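Local coordinates for protein scavenger receptor with C-type lectin type I (Homo sapiens, PDB 2OX8) that binds the leukocyte cell-surface glycan Lewis(x) through its C-type lectin carbohydrate-recognition domain, and probably acts as a scavenger receptor, at residues G65-E70 / E104-L109. Residues are numbered along the deposited sequence; the frame is centred on the assembly and turned at random.
Sequences GLTDSE and EDCAGL. With ZN (zinc ion), chain H.
D68 and D105 are neighbouring ligands of one zinc ion beside an antiparallel strand pairing of the C-type lectin fold. D68 grips the metal with both oxygens, OD1 at 2.1 Å and OD2 at 2.0 Å from zinc, whereas D105 offers only OD1. The two carboxylates lie nearly coplanar, 21° apart, and the metal accounts for the closeness of D68 OD1 to D105 OD1, 2.9 Å with no hydrogen bond between them. E72 and H100 complete the site. With D68 CG between its own backbone N and carbonyl carbon (chi1 82°), the carboxylate reaches the zinc. The N-H of N73 also bonds D68 OD2, a second-shell contact that would steady the carboxylate.

Behind the metal the backbones are pinned at two points. A107 N donates to L66 O over 3.1 Å, almost straight at 171°, and D68 N donates to D105 O over a longer 3.3 Å. These bonds flank T67 and C106, a non-hydrogen-bonded pair whose side chains share the face of the sheet covered by F26 of helix 26-35; C106 also forms a disulfide with C120. L66 CB rests on the A107 methyl at 3.9 Å, with W75, W88 and W115 around the leucine. D105 O takes one further, weaker contact, a CA-H...O approach from T67 CA at 3.3 Å.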
ATOM      1  N   GLY A  65       2.621   0.056   1.348  1.00 16.11           N
ATOM      2  CA  GLY A  65       4.002  -0.275   1.686  1.00 18.78           C
ATOM      3  C   GLY A  65       4.245  -1.744   1.994  1.00 19.62           C
ATOM      4  O   GLY A  65       4.678  -2.095   3.093  1.00 18.17           O
ATOM      5  N   LEU A  66       3.976  -2.596   1.012  1.00 18.43           N
ATOM      6  CA  LEU A  66       4.114  -4.030   1.171  1.00 19.93           C
ATOM      7  C   LEU A  66       4.852  -4.569  -0.028  1.00 23.22           C
ATOM      8  O   LEU A  66       4.521  -4.242  -1.179  1.00 23.89           O
ATOM      9  CB  LEU A  66       2.729  -4.675   1.277  1.00 18.83           C
ATOM     10  CG  LEU A  66       2.631  -6.167   1.604  1.00 20.46           C
ATOM     11  CD1 LEU A  66       3.486  -6.511   2.822  1.00 16.20           C
ATOM     12  CD2 LEU A  66       1.162  -6.527   1.851  1.00 16.77           C
ATOM     13  N   THR A  67       5.859  -5.392   0.249  1.00 23.37           N
ATOM     14  CA  THR A  67       6.690  -5.963  -0.795  1.00 24.81           C
ATOM     15  C   THR A  67       7.268  -7.314  -0.377  1.00 23.89           C
ATOM     16  O   THR A  67       7.260  -7.662   0.809  1.00 18.63           O
ATOM     17  CB  THR A  67       7.851  -5.002  -1.106  1.00 28.90           C
ATOM     18  OG1 THR A  67       8.678  -4.855   0.062  1.00 29.55           O
ATOM     19  CG2 THR A  67       7.305  -3.620  -1.479  1.00 28.69           C
ATOM     20  N   ASP A  68       7.753  -8.076  -1.355  1.00 25.18           N
ATOM     21  CA  ASP A  68       8.374  -9.370  -1.064  1.00 30.07           C
ATOM     22  C   ASP A  68       9.772  -9.417  -1.692  1.00 33.43           C
ATOM     23  O   ASP A  68      10.456 -10.439  -1.650  1.00 34.71           O
ATOM     24  CB  ASP A  68       7.501 -10.528  -1.572  1.00 29.05           C
ATOM     25  CG  ASP A  68       7.693 -10.818  -3.048  1.00 28.43           C
ATOM     26  OD1 ASP A  68       7.853  -9.859  -3.835  1.00 25.36           O
ATOM     27  OD2 ASP A  68       7.667 -12.016  -3.420  1.00 27.36           O
ATOM     28  N   SER A  69      10.187  -8.278  -2.239  1.00 36.72           N
ATOM     29  CA  SER A  69      11.478  -8.110  -2.891  1.00 41.16           C
ATOM     30  C   SER A  69      12.717  -8.485  -2.063  1.00 43.72           C
ATOM     31  O   SER A  69      13.722  -8.917  -2.626  1.00 45.72           O
ATOM     32  CB  SER A  69      11.619  -6.666  -3.376  1.00 41.21           C
ATOM     33  OG  SER A  69      11.590  -5.759  -2.285  1.00 42.97           O
ATOM     34  N   GLU A  70      12.675  -8.310  -0.747  1.00 45.85           N
ATOM     35  CA  GLU A  70      13.833  -8.666   0.073  1.00 48.65           C
ATOM     36  C   GLU A  70      14.053 -10.175  -0.071  1.00 49.67           C
ATOM     37  O   GLU A  70      15.144 -10.632  -0.411  1.00 49.46           O
ATOM     38  CB  GLU A  70      13.585  -8.332   1.551  1.00 50.51           C
ATOM     39  CG  GLU A  70      14.841  -8.404   2.423  1.00 55.04           C
ATOM     40  CD  GLU A  70      14.616  -9.096   3.771  1.00 58.18           C
ATOM     41  OE1 GLU A  70      13.663  -8.721   4.498  1.00 58.50           O
ATOM     42  OE2 GLU A  70      15.406 -10.012   4.106  1.00 56.86           O
ATOM     43  N   GLU A 104       6.428  -8.489 -10.226  1.00 46.66           N
ATOM     44  CA  GLU A 104       5.210  -8.284  -9.439  1.00 45.36           C
ATOM     45  C   GLU A 104       5.502  -8.540  -7.969  1.00 42.56           C
ATOM     46  O   GLU A 104       4.960  -9.458  -7.362  1.00 41.02           O
ATOM     47  CB  GLU A 104       4.108  -9.230  -9.917  1.00 46.51           C
ATOM     48  CG  GLU A 104       4.248  -9.638 -11.366  1.00 48.99           C
ATOM     49  CD  GLU A 104       2.993 -10.270 -11.898  1.00 50.06           C
ATOM     50  OE1 GLU A 104       2.417 -11.113 -11.180  1.00 51.41           O
ATOM     51  OE2 GLU A 104       2.591  -9.924 -13.032  1.00 50.34           O
ATOM     52  N   ASP A 105       6.356  -7.705  -7.394  1.00 40.84           N
ATOM     53  CA  ASP A 105       6.743  -7.863  -6.003  1.00 38.05           C
ATOM     54  C   ASP A 105       6.323  -6.654  -5.170  1.00 38.91           C
ATOM     55  O   ASP A 105       6.809  -6.453  -4.058  1.00 40.10           O
ATOM     56  CB  ASP A 105       8.257  -8.075  -5.952  1.00 33.93           C
ATOM     57  CG  ASP A 105       8.728  -9.176  -6.916  1.00 29.46           C
ATOM     58  OD1 ASP A 105       8.478 -10.357  -6.635  1.00 17.45           O
ATOM     59  OD2 ASP A 105       9.333  -8.855  -7.967  1.00 29.38           O
ATOM     60  N   CYS A 106       5.403  -5.860  -5.715  1.00 39.27           N
ATOM     61  CA  CYS A 106       4.902  -4.660  -5.050  1.00 38.53           C
ATOM     62  C   CYS A 106       3.379  -4.689  -4.948  1.00 36.64           C
ATOM     63  O   CYS A 106       2.686  -4.743  -5.964  1.00 36.63           O
ATOM     64  CB  CYS A 106       5.340  -3.414  -5.825  1.00 41.68           C
ATOM     65  SG  CYS A 106       7.149  -3.200  -5.915  1.00 47.72           S
ATOM     66  N   ALA A 107       2.858  -4.643  -3.724  1.00 33.63           N
ATOM     67  CA  ALA A 107       1.415  -4.677  -3.515  1.00 31.32           C
ATOM     68  C   ALA A 107       0.706  -3.313  -3.612  1.00 29.44           C
ATOM     69  O   ALA A 107       1.300  -2.251  -3.430  1.00 27.04           O
ATOM     70  CB  ALA A 107       1.104  -5.331  -2.169  1.00 31.75           C
ATOM     71  N   GLY A 108      -0.586  -3.378  -3.910  1.00 27.58           N
ATOM     72  CA  GLY A 108      -1.402  -2.196  -4.031  1.00 26.17           C
ATOM     73  C   GLY A 108      -2.823  -2.556  -3.642  1.00 27.86           C
ATOM     74  O   GLY A 108      -3.247  -3.710  -3.771  1.00 25.28           O
ATOM     75  N   LEU A 109      -3.550  -1.560  -3.152  1.00 27.48           N
ATOM     76  CA  LEU A 109      -4.925  -1.722  -2.718  1.00 29.88           C
ATOM     77  C   LEU A 109      -5.787  -1.413  -3.930  1.00 31.66           C
ATOM     78  O   LEU A 109      -5.448  -0.530  -4.718  1.00 33.30           O
ATOM     79  CB  LEU A 109      -5.208  -0.707  -1.609  1.00 31.68           C
ATOM     80  CG  LEU A 109      -6.341  -0.807  -0.585  1.00 32.16           C
ATOM     81  CD1 LEU A 109      -6.441   0.533   0.132  1.00 29.81           C
ATOM     82  CD2 LEU A 109      -7.662  -1.118  -1.249  1.00 35.86           C
TER
HETATM   83 ZN    ZN H   4       7.907 -11.384  -5.330  1.00 34.38          ZN